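Local coordinates for hydroquinone dioxygenase large subunit (Pseudomonas sp., PDB 4ZXA), which serves as the large subunit of a two-subunit, ferrous-iron-dependent dioxygenase that acts on hydroquinone, probably opening its aromatic ring, at residues G81-D86 with L252-G257; H87-R92 with L100-F105. All coordinates share one frame; numbering follows the deposited sequence.

Overall arrangement
From the N terminus, the chain passes helix 63-75 and enters strand 82-84, the first side of interaction 1. It then turns into strand 89-93, which pairs with strand 97-102 in interaction 2 and so closes a hairpin with only seven residues between the segments. The loop of interaction 1 stays open for 165 residues, until strand 251-257 returns beside 82-84; the hairpin lies wholly within it. Both contacts belong to one antiparallel sheet, ordered 97-102, 89-93, 82-84, 251-257, and their centres are about 9 Å apart. V83 N lies 2.9 Å from T91 O, a probable hydrogen bond joining them. Interaction 1 thus ties the N-terminal family region to the strand that carries the metal ligand H256.

Interaction 1: G81-D86 with L252-G257. With CD (cadmium ion), chain I; H8N (4-hydroxybenzonitrile), chain J.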
loop_
_atom_site.group_PDB
_atom_site.type_symbol
_atom_site.label_atom_id
_atom_site.label_comp_id
_atom_site.label_asym_id
_atom_site.label_seq_id
_atom_site.Cartn_x
_atom_site.Cartn_y
_atom_site.Cartn_z
ATOM N N GLY E 81 -14.933 2.807 17.381
ATOM C CA GLY E 81 -13.649 3.490 17.377
ATOM C C GLY E 81 -13.258 4.037 16.008
ATOM O O GLY E 81 -14.116 4.521 15.253
ATOM N N TRP E 82 -11.970 3.949 15.679
ATOM C CA TRP E 82 -11.450 4.592 14.478
ATOM C C TRP E 82 -11.157 3.580 13.374
ATOM O O TRP E 82 -10.322 2.686 13.542
ATOM C CB TRP E 82 -10.165 5.360 14.780
ATOM C CG TRP E 82 -10.295 6.502 15.736
ATOM C CD1 TRP E 82 -10.189 7.836 15.445
ATOM C CD2 TRP E 82 -10.515 6.423 17.154
ATOM N NE1 TRP E 82 -10.345 8.587 16.588
ATOM C CE2 TRP E 82 -10.545 7.740 17.651
ATOM C CE3 TRP E 82 -10.698 5.360 18.046
ATOM C CZ2 TRP E 82 -10.752 8.026 19.010
ATOM C CZ3 TRP E 82 -10.907 5.650 19.394
ATOM C CH2 TRP E 82 -10.928 6.969 19.860
ATOM N N VAL E 83 -11.833 3.734 12.241
ATOM C CA VAL E 83 -11.577 2.914 11.071
ATOM C C VAL E 83 -10.732 3.730 10.077
ATOM O O VAL E 83 -11.215 4.687 9.471
ATOM C CB VAL E 83 -12.894 2.501 10.430
ATOM C CG1 VAL E 83 -12.645 1.673 9.179
ATOM C CG2 VAL E 83 -13.778 1.749 11.446
ATOM N N ASN E 84 -9.461 3.370 9.933
ATOM C CA ASN E 84 -8.561 4.143 9.101
ATOM C C ASN E 84 -8.350 3.500 7.741
ATOM O O ASN E 84 -7.966 2.319 7.651
ATOM C CB ASN E 84 -7.225 4.347 9.793
ATOM C CG ASN E 84 -7.356 5.109 11.095
ATOM O OD1 ASN E 84 -7.402 4.514 12.173
ATOM N ND2 ASN E 84 -7.402 6.425 11.007
ATOM N N PHE E 85 -8.630 4.284 6.694
ATOM C CA PHE E 85 -8.484 3.843 5.317
ATOM C C PHE E 85 -7.007 3.782 5.052
ATOM O O PHE E 85 -6.525 2.936 4.319
ATOM C CB PHE E 85 -9.102 4.862 4.371
ATOM C CG PHE E 85 -10.588 4.764 4.258
ATOM C CD1 PHE E 85 -11.366 4.466 5.362
ATOM C CD2 PHE E 85 -11.210 4.992 3.037
ATOM C CE1 PHE E 85 -12.757 4.387 5.259
ATOM C CE2 PHE E 85 -12.587 4.911 2.911
ATOM C CZ PHE E 85 -13.373 4.612 4.033
ATOM N N ASP E 86 -6.301 4.728 5.651
ATOM C CA ASP E 86 -4.855 4.806 5.577
ATOM C C ASP E 86 -4.446 5.851 6.605
ATOM O O ASP E 86 -5.267 6.283 7.402
ATOM C CB ASP E 86 -4.350 5.120 4.154
ATOM C CG ASP E 86 -4.580 6.576 3.730
ATOM O OD1 ASP E 86 -5.050 7.410 4.546
ATOM O OD2 ASP E 86 -4.262 6.895 2.564
ATOM N N LEU E 252 -6.010 -6.995 6.401
ATOM C CA LEU E 252 -7.168 -6.241 6.894
ATOM C C LEU E 252 -7.240 -4.897 6.145
ATOM O O LEU E 252 -6.302 -4.107 6.181
ATOM C CB LEU E 252 -7.047 -6.000 8.405
ATOM C CG LEU E 252 -8.191 -5.223 9.071
ATOM C CD1 LEU E 252 -9.518 -5.990 8.996
ATOM C CD2 LEU E 252 -7.854 -4.867 10.521
ATOM N N PRO E 253 -8.344 -4.645 5.434
ATOM C CA PRO E 253 -8.420 -3.473 4.549
ATOM C C PRO E 253 -8.321 -2.093 5.250
ATOM O O PRO E 253 -8.292 -1.073 4.573
ATOM C CB PRO E 253 -9.779 -3.652 3.862
ATOM C CG PRO E 253 -10.050 -5.135 3.931
ATOM C CD PRO E 253 -9.496 -5.545 5.259
ATOM N N VAL E 254 -8.259 -2.067 6.576
ATOM C CA VAL E 254 -8.091 -0.834 7.322
ATOM C C VAL E 254 -7.160 -1.126 8.459
ATOM O O VAL E 254 -6.955 -2.282 8.792
ATOM C CB VAL E 254 -9.434 -0.342 7.951
ATOM C CG1 VAL E 254 -10.411 0.059 6.871
ATOM C CG2 VAL E 254 -10.043 -1.419 8.861
ATOM N N PHE E 255 -6.592 -0.097 9.073
ATOM C CA PHE E 255 -6.082 -0.302 10.426
ATOM C C PHE E 255 -7.049 0.285 11.453
ATOM O O PHE E 255 -7.601 1.385 11.285
ATOM C CB PHE E 255 -4.604 0.104 10.623
ATOM C CG PHE E 255 -4.336 1.592 10.618
ATOM C CD1 PHE E 255 -3.896 2.230 9.451
ATOM C CD2 PHE E 255 -4.456 2.344 11.795
ATOM C CE1 PHE E 255 -3.604 3.608 9.448
ATOM C CE2 PHE E 255 -4.181 3.735 11.809
ATOM C CZ PHE E 255 -3.750 4.369 10.636
ATOM N N HIS E 256 -7.296 -0.494 12.493
ATOM C CA HIS E 256 -8.356 -0.175 13.432
ATOM C C HIS E 256 -7.821 0.408 14.722
ATOM O O HIS E 256 -6.914 -0.159 15.333
ATOM C CB HIS E 256 -9.168 -1.425 13.748
ATOM C CG HIS E 256 -10.368 -1.146 14.592
ATOM N ND1 HIS E 256 -10.829 -2.030 15.540
ATOM C CD2 HIS E 256 -11.189 -0.081 14.639
ATOM C CE1 HIS E 256 -11.891 -1.526 16.132
ATOM N NE2 HIS E 256 -12.136 -0.340 15.603
ATOM N N GLY E 257 -8.372 1.546 15.128
ATOM C CA GLY E 257 -8.093 2.110 16.441
ATOM C C GLY E 257 -9.215 1.745 17.403
ATOM O O GLY E 257 -10.368 2.126 17.186
HETATM CD CD CD I . -9.786 -3.655 16.535
HETATM N NAA H8N J . -10.581 -4.848 14.688
HETATM C CAC H8N J . -10.878 -5.642 13.922
HETATM C CAI H8N J . -11.244 -6.709 12.944
HETATM C CAF H8N J . -10.605 -7.938 13.042
HETATM C CAD H8N J . -10.916 -8.958 12.147
HETATM C CAH H8N J . -11.870 -8.705 11.174
HETATM O OAB H8N J . -12.174 -9.696 10.280
HETATM C CAE H8N J . -12.510 -7.475 11.073
HETATM C CAG H8N J . -12.196 -6.467 11.971
#
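One face of the F255 ring is covered by N84: CB sits 3.6 Å from the ring centroid, 11° off the normal, a CH-pi contact, and the amide plane stacks at 17° to the ring. With chi1 at 72°, F255 CG lies between its own backbone N and carbonyl carbon, and from there the ring extends over N84. W82 meets G257 O in plane at its edge, through CE3, and W82 O lies 3.1 Å from H256 CD2, near the imidazole plane. H256 NE2 bonds to Y80 O, which helps fix the ring while ND1 binds cadmium at 2.2 Å. N258, E262, H303 and the nitrile nitrogen of 4-hydroxybenzonitrile also ligate the ion, giving two histidines and a glutamate, as is common in cupins, plus N258. W82 N donates to G257 O at 2.9 Å, G257 N returns to W82 O at 2.8 Å, and N84 and F255 exchange two longer bonds. V83 CG1 touches V254 CG1 at 3.6 Å. An alanine in place of F255 would probably leave N84 CB without its aromatic cover and open a gap beside R302 and Q304. Helix 63-75 packs on V83 and F85, while strands 89-93 and 301-307 flank the pair.

Interaction 2: H87-R92 with L100-F105; sequences HVIGTR and LYAGTF
G103 N donates to V88 O at 2.6 Å, the shortest hydrogen bond between the segments. The same oxygen also accepts from water 2, which takes the N-H of F105 at 3.1 Å, and A102 CA adds a C-H...O contact. V88 O is therefore gripped by two hydrogen bonds where the pairing gives way to the turn at G103. Water 1 donates to F105 O and, weakly, to H87 O. Further along, G90 and Y101 form an antiparallel hydrogen-bonded pair: Y101 N meets G90 O at 3.0 Å with an N-H...O angle of 173°, whereas the return bond from G90 N to Y101 O is longer, at 3.2 Å.

Next comes the Y101 ring, which folds back over its own partner. Chi1 of 57° holds CG between the backbone N and the carbonyl carbon, and the ring spreads across G90, whose CA lies 3.8 Å from the centroid in a CH-pi contact. G90 O stands over the same face, and F105 CD1 covers the opposite one, 3.3 Å above the plane. The other side of the hairpin is mostly apolar: I89 CD1 touches A102 CB at 3.5 Å, and T91 CG2 meets L100 CD1 at 3.7 Å. Strands 37-41, 45-52 and 55-62 pack against this side; the polar exception is T91 OG1, which is hydrogen-bonded to D73 OD2.

A CB on G90 would clash with Y101 OH, so the absence of a side chain there is what admits the ring. The hairpin is thus held by main-chain bonds, with V88 O doubly satisfied at its end, and the tyrosine can lie flat on its partner strand because the residue beneath it is a glycine.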
loop_
_atom_site.group_PDB
_atom_site.type_symbol
_atom_site.label_atom_id
_atom_site.label_comp_id
_atom_site.label_asym_id
_atom_site.label_seq_id
_atom_site.Cartn_x
_atom_site.Cartn_y
_atom_site.Cartn_z
ATOM N N HIS E 87 -3.185 6.258 6.607
ATOM C CA HIS E 87 -2.695 7.113 7.681
ATOM C C HIS E 87 -3.184 8.561 7.606
ATOM O O HIS E 87 -2.792 9.398 8.419
ATOM C CB HIS E 87 -1.170 7.042 7.775
ATOM C CG HIS E 87 -0.666 5.704 8.214
ATOM N ND1 HIS E 87 -0.401 4.682 7.330
ATOM C CD2 HIS E 87 -0.401 5.216 9.449
ATOM C CE1 HIS E 87 0.015 3.622 8.000
ATOM N NE2 HIS E 87 0.027 3.921 9.286
ATOM N N VAL E 88 -4.045 8.851 6.637
ATOM C CA VAL E 88 -4.635 10.178 6.535
ATOM C C VAL E 88 -6.150 10.159 6.730
ATOM O O VAL E 88 -6.684 10.965 7.478
ATOM C CB VAL E 88 -4.291 10.829 5.182
ATOM C CG1 VAL E 88 -4.972 12.171 5.043
ATOM C CG2 VAL E 88 -2.787 10.974 5.059
ATOM N N ILE E 89 -6.829 9.223 6.073
ATOM C CA ILE E 89 -8.284 9.235 5.980
ATOM C C ILE E 89 -8.962 8.186 6.848
ATOM O O ILE E 89 -8.557 7.032 6.867
ATOM C CB ILE E 89 -8.735 9.007 4.521
ATOM C CG1 ILE E 89 -8.223 10.137 3.624
ATOM C CG2 ILE E 89 -10.236 8.910 4.451
ATOM C CD1 ILE E 89 -8.795 11.511 3.976
ATOM N N GLY E 90 -10.016 8.583 7.552
ATOM C CA GLY E 90 -10.678 7.677 8.467
ATOM C C GLY E 90 -11.988 8.181 9.043
ATOM O O GLY E 90 -12.373 9.337 8.860
ATOM N N THR E 91 -12.689 7.291 9.737
ATOM C CA THR E 91 -13.929 7.642 10.401
ATOM C C THR E 91 -13.901 7.194 11.849
ATOM O O THR E 91 -13.189 6.260 12.216
ATOM C CB THR E 91 -15.139 7.036 9.693
ATOM O OG1 THR E 91 -14.917 5.649 9.472
ATOM C CG2 THR E 91 -15.341 7.695 8.352
ATOM N N ARG E 92 -14.663 7.881 12.682
ATOM C CA ARG E 92 -14.759 7.515 14.079
ATOM C C ARG E 92 -16.236 7.392 14.287
ATOM O O ARG E 92 -16.968 8.335 14.029
ATOM C CB ARG E 92 -14.187 8.624 14.963
ATOM C CG ARG E 92 -13.599 8.146 16.285
ATOM C CD ARG E 92 -14.638 7.495 17.213
ATOM N NE ARG E 92 -14.109 7.370 18.575
ATOM C CZ ARG E 92 -14.729 6.760 19.584
ATOM N NH1 ARG E 92 -15.908 6.185 19.399
ATOM N NH2 ARG E 92 -14.162 6.721 20.780
ATOM N N LEU E 100 -15.954 12.174 9.865
ATOM C CA LEU E 100 -15.022 11.909 8.768
ATOM C C LEU E 100 -13.852 12.854 8.937
ATOM O O LEU E 100 -14.046 14.064 9.043
ATOM C CB LEU E 100 -15.666 12.128 7.403
ATOM C CG LEU E 100 -14.740 11.892 6.212
ATOM C CD1 LEU E 100 -14.105 10.504 6.260
ATOM C CD2 LEU E 100 -15.513 12.047 4.924
ATOM N N TYR E 101 -12.643 12.302 8.972
ATOM C CA TYR E 101 -11.446 13.105 9.187
ATOM C C TYR E 101 -10.334 12.837 8.180
ATOM O O TYR E 101 -10.243 11.754 7.602
ATOM C CB TYR E 101 -10.904 12.899 10.598
ATOM C CG TYR E 101 -10.596 11.449 10.944
ATOM C CD1 TYR E 101 -11.520 10.674 11.636
ATOM C CD2 TYR E 101 -9.381 10.868 10.601
ATOM C CE1 TYR E 101 -11.250 9.370 11.975
ATOM C CE2 TYR E 101 -9.099 9.546 10.934
ATOM C CZ TYR E 101 -10.044 8.808 11.617
ATOM O OH TYR E 101 -9.795 7.503 11.951
ATOM N N ALA E 102 -9.484 13.841 7.988
ATOM C CA ALA E 102 -8.314 13.738 7.123
ATOM C C ALA E 102 -7.125 14.291 7.870
ATOM O O ALA E 102 -7.014 15.503 8.040
ATOM C CB ALA E 102 -8.520 14.518 5.817
ATOM N N GLY E 103 -6.237 13.406 8.314
ATOM C CA GLY E 103 -5.014 13.807 8.981
ATOM C C GLY E 103 -5.211 14.153 10.446
ATOM O O GLY E 103 -4.267 14.435 11.172
ATOM N N THR E 104 -6.450 14.134 10.897
ATOM C CA THR E 104 -6.722 14.598 12.245
ATOM C C THR E 104 -6.010 13.739 13.278
ATOM O O THR E 104 -5.551 14.233 14.304
ATOM C CB THR E 104 -8.223 14.629 12.519
ATOM O OG1 THR E 104 -8.813 15.637 11.700
ATOM C CG2 THR E 104 -8.494 14.935 13.997
ATOM N N PHE E 105 -5.920 12.451 13.004
ATOM C CA PHE E 105 -5.269 11.543 13.933
ATOM C C PHE E 105 -3.912 11.129 13.415
ATOM O O PHE E 105 -3.507 9.979 13.531
ATOM C CB PHE E 105 -6.175 10.362 14.217
ATOM C CG PHE E 105 -7.476 10.778 14.807
ATOM C CD1 PHE E 105 -8.618 10.846 14.025
ATOM C CD2 PHE E 105 -7.544 11.201 16.131
ATOM C CE1 PHE E 105 -9.830 11.277 14.570
ATOM C CE2 PHE E 105 -8.753 11.638 16.688
ATOM C CZ PHE E 105 -9.897 11.677 15.904
HETATM O O HOH W 1 -4.112 8.273 11.349
HETATM O O HOH W 2 -5.758 10.952 10.331
#